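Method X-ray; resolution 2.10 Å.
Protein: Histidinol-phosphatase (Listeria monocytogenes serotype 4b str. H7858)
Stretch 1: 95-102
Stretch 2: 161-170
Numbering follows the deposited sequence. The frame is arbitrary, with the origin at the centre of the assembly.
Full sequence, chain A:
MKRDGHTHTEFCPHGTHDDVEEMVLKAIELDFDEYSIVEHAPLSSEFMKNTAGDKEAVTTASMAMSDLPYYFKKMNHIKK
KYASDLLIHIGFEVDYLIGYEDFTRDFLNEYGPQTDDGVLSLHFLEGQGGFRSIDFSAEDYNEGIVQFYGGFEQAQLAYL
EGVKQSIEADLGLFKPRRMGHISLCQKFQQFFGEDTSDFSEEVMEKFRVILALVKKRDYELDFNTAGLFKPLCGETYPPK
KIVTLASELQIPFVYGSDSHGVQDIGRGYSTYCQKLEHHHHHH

Stretch 1, residues 95-102: DYLIGYED
Stretch 2 161-170: EGVKQSIEAD

Stretch 2 is helical from Glu161 to Glu168, on a helix that begins earlier in the chain. Phi is near -60 and psi near -45 from Glu161 to Ile167, with Glu168 at -73/-26. Ala169 is the first residue to leave helical phi/psi, at -59/137. Stretch 1 is mostly irregular. Tyr96 (-79/111) and Leu97 (-105/105) are extended. A type II turn runs from Leu97 to Tyr100, closed by Tyr100 N to Leu97 O at 2.9 Å. Its central residues are Ile98 (-58/122) and Gly99 (87/-1), whose positive phi favours glycine. Tyr100 is the N-cap residue, and Glu101 and Asp102 begin the next helix.

The register is set by three CA pairs: Tyr96 CA to Ser166 CA 5.9 Å, Ile98 CA to Gly162 CA 7.4 Å, and Glu101 CA to Ala169 CA 7.6 Å. The CA-to-CB bonds of Ile98, Glu101, Gln165 and Ala169 point toward the other stretch, and that of Ser166 sideways. The two stretches bury 306 Å² between them, and no direct hydrogen bond crosses. Packing and two water bridges make the contact.

Packing centres on the buried Tyr96, whose CA-to-CB bond points toward the helix. Its chi1 is t (-176°) and its chi2 69°, which lays one ring face over Ser166. Ser166 CA makes a CH-pi contact, 3.7 Å from the Tyr96 ring centroid and 6° off the normal. Tyr96 CG lies 3.5 Å from Ser166 CB. The ring rests on the CA and CB of Ser166. Its chi1 is p (80°), and Ser166 OG donates to Val163 O at 2.5 Å, so the buried hydroxyl is satisfied within its own helix. Tyr96 CE1 meets Ala169 CB at 3.6 Å, an apolar contact with a short side chain. Glu101 OE2 also lies 3.4 Å from Ala169 CB.

Ile98, with chi1 m (-65°) and chi2 t (156°), extends this packing. Ile98 CD1 is 4.4 Å from Gly162 CA. Ile98 CG1 is 3.9 Å from Gln165 OE1. Gln165 has chi1 m (-76°), chi2 t (179°) and chi3 -50°.

The tyrosine hydroxyl has one hydrogen bond, within its own stretch. Tyr96 OH donates to Glu101 OE2 at a very short 2.4 Å. Glu101 has chi1 m (-70°), chi2 t (-172°) and chi3 -7°.

Water completes the link at both carboxylate oxygens. Water 1 donates to Glu101 OE1 at 2.6 Å and accepts from Asp170 N at 2.9 Å. Water 2 donates to Gln165 O at 2.7 Å and weakly to Glu101 OE2 at 3.3 Å. Glutamate suits this place because its carboxylate accepts from both the tyrosine and the waters.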

# COMPACT_ATOMS: atom_id res chain seq x y z
N ASP A 95 -3.52 2.24 6.97
CA ASP A 95 -4.83 2.17 6.29
C ASP A 95 -5.47 3.56 6.35
O ASP A 95 -5.55 4.14 7.47
CB ASP A 95 -5.74 1.12 6.92
CG ASP A 95 -5.47 -0.25 6.36
OD1 ASP A 95 -6.05 -0.58 5.29
OD2 ASP A 95 -4.62 -0.93 6.95
N TYR A 96 -5.91 4.06 5.20
CA TYR A 96 -6.93 5.12 5.15
C TYR A 96 -8.28 4.42 5.37
O TYR A 96 -8.71 3.59 4.52
CB TYR A 96 -6.87 5.95 3.87
CG TYR A 96 -7.86 7.08 3.92
CD1 TYR A 96 -7.68 8.13 4.81
CD2 TYR A 96 -9.04 7.03 3.20
CE1 TYR A 96 -8.63 9.14 4.94
CE2 TYR A 96 -9.98 8.05 3.30
CZ TYR A 96 -9.77 9.09 4.17
OH TYR A 96 -10.69 10.07 4.27
N LEU A 97 -8.89 4.68 6.52
CA LEU A 97 -10.20 4.11 6.92
C LEU A 97 -11.27 5.20 6.79
O LEU A 97 -11.30 6.14 7.63
CB LEU A 97 -10.09 3.57 8.36
CG LEU A 97 -9.06 2.45 8.57
CD1 LEU A 97 -8.99 2.06 10.04
CD2 LEU A 97 -9.35 1.22 7.71
N ILE A 98 -12.08 5.10 5.74
CA ILE A 98 -13.14 6.10 5.41
C ILE A 98 -14.10 6.20 6.60
O ILE A 98 -14.60 5.15 7.05
CB ILE A 98 -13.85 5.69 4.10
CG1 ILE A 98 -12.88 5.75 2.91
CG2 ILE A 98 -15.09 6.55 3.86
CD1 ILE A 98 -13.28 4.87 1.76
N GLY A 99 -14.25 7.40 7.15
CA GLY A 99 -15.11 7.69 8.30
C GLY A 99 -14.39 7.49 9.63
O GLY A 99 -15.03 7.72 10.65
N TYR A 100 -13.11 7.07 9.64
CA TYR A 100 -12.35 6.86 10.90
C TYR A 100 -11.07 7.72 10.94
O TYR A 100 -10.05 7.30 11.54
CB TYR A 100 -12.05 5.37 11.08
CG TYR A 100 -13.30 4.55 11.31
CD1 TYR A 100 -14.08 4.16 10.24
CD2 TYR A 100 -13.72 4.22 12.58
CE1 TYR A 100 -15.23 3.43 10.42
CE2 TYR A 100 -14.87 3.48 12.79
CZ TYR A 100 -15.63 3.09 11.70
OH TYR A 100 -16.78 2.38 11.87
N GLU A 101 -11.10 8.91 10.33
CA GLU A 101 -9.94 9.85 10.30
C GLU A 101 -9.50 10.17 11.73
O GLU A 101 -8.29 10.28 11.95
CB GLU A 101 -10.28 11.12 9.51
CG GLU A 101 -10.40 10.84 8.02
CD GLU A 101 -10.54 12.05 7.13
OE1 GLU A 101 -10.68 13.20 7.66
OE2 GLU A 101 -10.51 11.85 5.89
N ASP A 102 -10.43 10.32 12.68
CA ASP A 102 -10.08 10.65 14.08
C ASP A 102 -9.18 9.54 14.64
O ASP A 102 -8.16 9.88 15.26
CB ASP A 102 -11.31 10.86 14.98
CG ASP A 102 -12.12 12.11 14.64
OD1 ASP A 102 -11.65 12.88 13.78
OD2 ASP A 102 -13.22 12.28 15.21
N GLU A 161 -12.21 7.38 -5.75
CA GLU A 161 -12.80 8.40 -4.85
C GLU A 161 -12.17 8.24 -3.46
O GLU A 161 -11.83 9.26 -2.84
CB GLU A 161 -14.33 8.31 -4.80
CG GLU A 161 -14.95 9.29 -3.80
CD GLU A 161 -14.61 10.76 -4.02
OE1 GLU A 161 -14.44 11.17 -5.22
OE2 GLU A 161 -14.49 11.51 -3.01
N GLY A 162 -12.01 6.99 -2.98
CA GLY A 162 -11.34 6.69 -1.70
C GLY A 162 -9.89 7.18 -1.69
O GLY A 162 -9.45 7.75 -0.67
N VAL A 163 -9.17 6.95 -2.78
CA VAL A 163 -7.74 7.38 -2.92
C VAL A 163 -7.70 8.91 -2.82
O VAL A 163 -6.88 9.42 -2.06
CB VAL A 163 -7.13 6.87 -4.24
CG1 VAL A 163 -5.76 7.48 -4.49
CG2 VAL A 163 -7.08 5.34 -4.27
N LYS A 164 -8.58 9.59 -3.54
CA LYS A 164 -8.69 11.07 -3.53
C LYS A 164 -8.93 11.55 -2.10
O LYS A 164 -8.25 12.49 -1.66
CB LYS A 164 -9.78 11.50 -4.51
CG LYS A 164 -10.01 13.01 -4.60
CD LYS A 164 -10.99 13.36 -5.70
CE LYS A 164 -11.20 14.85 -5.86
NZ LYS A 164 -12.09 15.38 -4.81
N GLN A 165 -9.88 10.95 -1.38
CA GLN A 165 -10.15 11.27 0.04
C GLN A 165 -8.89 11.07 0.89
O GLN A 165 -8.62 11.94 1.76
CB GLN A 165 -11.30 10.41 0.57
CG GLN A 165 -12.67 10.86 0.10
CD GLN A 165 -13.72 9.94 0.66
OE1 GLN A 165 -13.63 8.72 0.57
NE2 GLN A 165 -14.70 10.52 1.31
N SER A 166 -8.14 9.99 0.67
CA SER A 166 -6.87 9.73 1.43
C SER A 166 -5.88 10.89 1.20
O SER A 166 -5.22 11.32 2.16
CB SER A 166 -6.28 8.38 1.09
OG SER A 166 -5.56 8.40 -0.14
N ILE A 167 -5.80 11.41 -0.01
CA ILE A 167 -4.86 12.52 -0.34
C ILE A 167 -5.31 13.82 0.34
O ILE A 167 -4.45 14.53 0.88
CB ILE A 167 -4.72 12.68 -1.86
CG1 ILE A 167 -4.07 11.43 -2.47
CG2 ILE A 167 -3.95 13.94 -2.21
CD1 ILE A 167 -4.34 11.26 -3.95
N GLU A 168 -6.62 14.08 0.34
CA GLU A 168 -7.21 15.32 0.89
C GLU A 168 -7.16 15.28 2.42
O GLU A 168 -7.18 16.33 3.00
CB GLU A 168 -8.67 15.48 0.47
CG GLU A 168 -8.86 15.74 -1.02
CD GLU A 168 -10.28 15.54 -1.56
OE1 GLU A 168 -11.11 14.79 -0.93
OE2 GLU A 168 -10.58 16.13 -2.62
N ALA A 169 -7.13 14.11 3.04
CA ALA A 169 -7.36 13.94 4.50
C ALA A 169 -6.33 14.74 5.33
O ALA A 169 -5.13 14.71 5.02
CB ALA A 169 -7.33 12.48 4.86
N ASP A 170 -6.80 15.40 6.37
CA ASP A 170 -5.98 15.99 7.46
C ASP A 170 -5.76 14.89 8.51
O ASP A 170 -6.65 14.68 9.33
CB ASP A 170 -6.68 17.23 8.04
CG ASP A 170 -6.21 17.63 9.44
OD1 ASP A 170 -5.06 17.28 9.79
OD2 ASP A 170 -7.02 18.28 10.18
O HOH W 1 -9.63 15.43 6.72
O HOH W 2 -10.42 13.46 3.00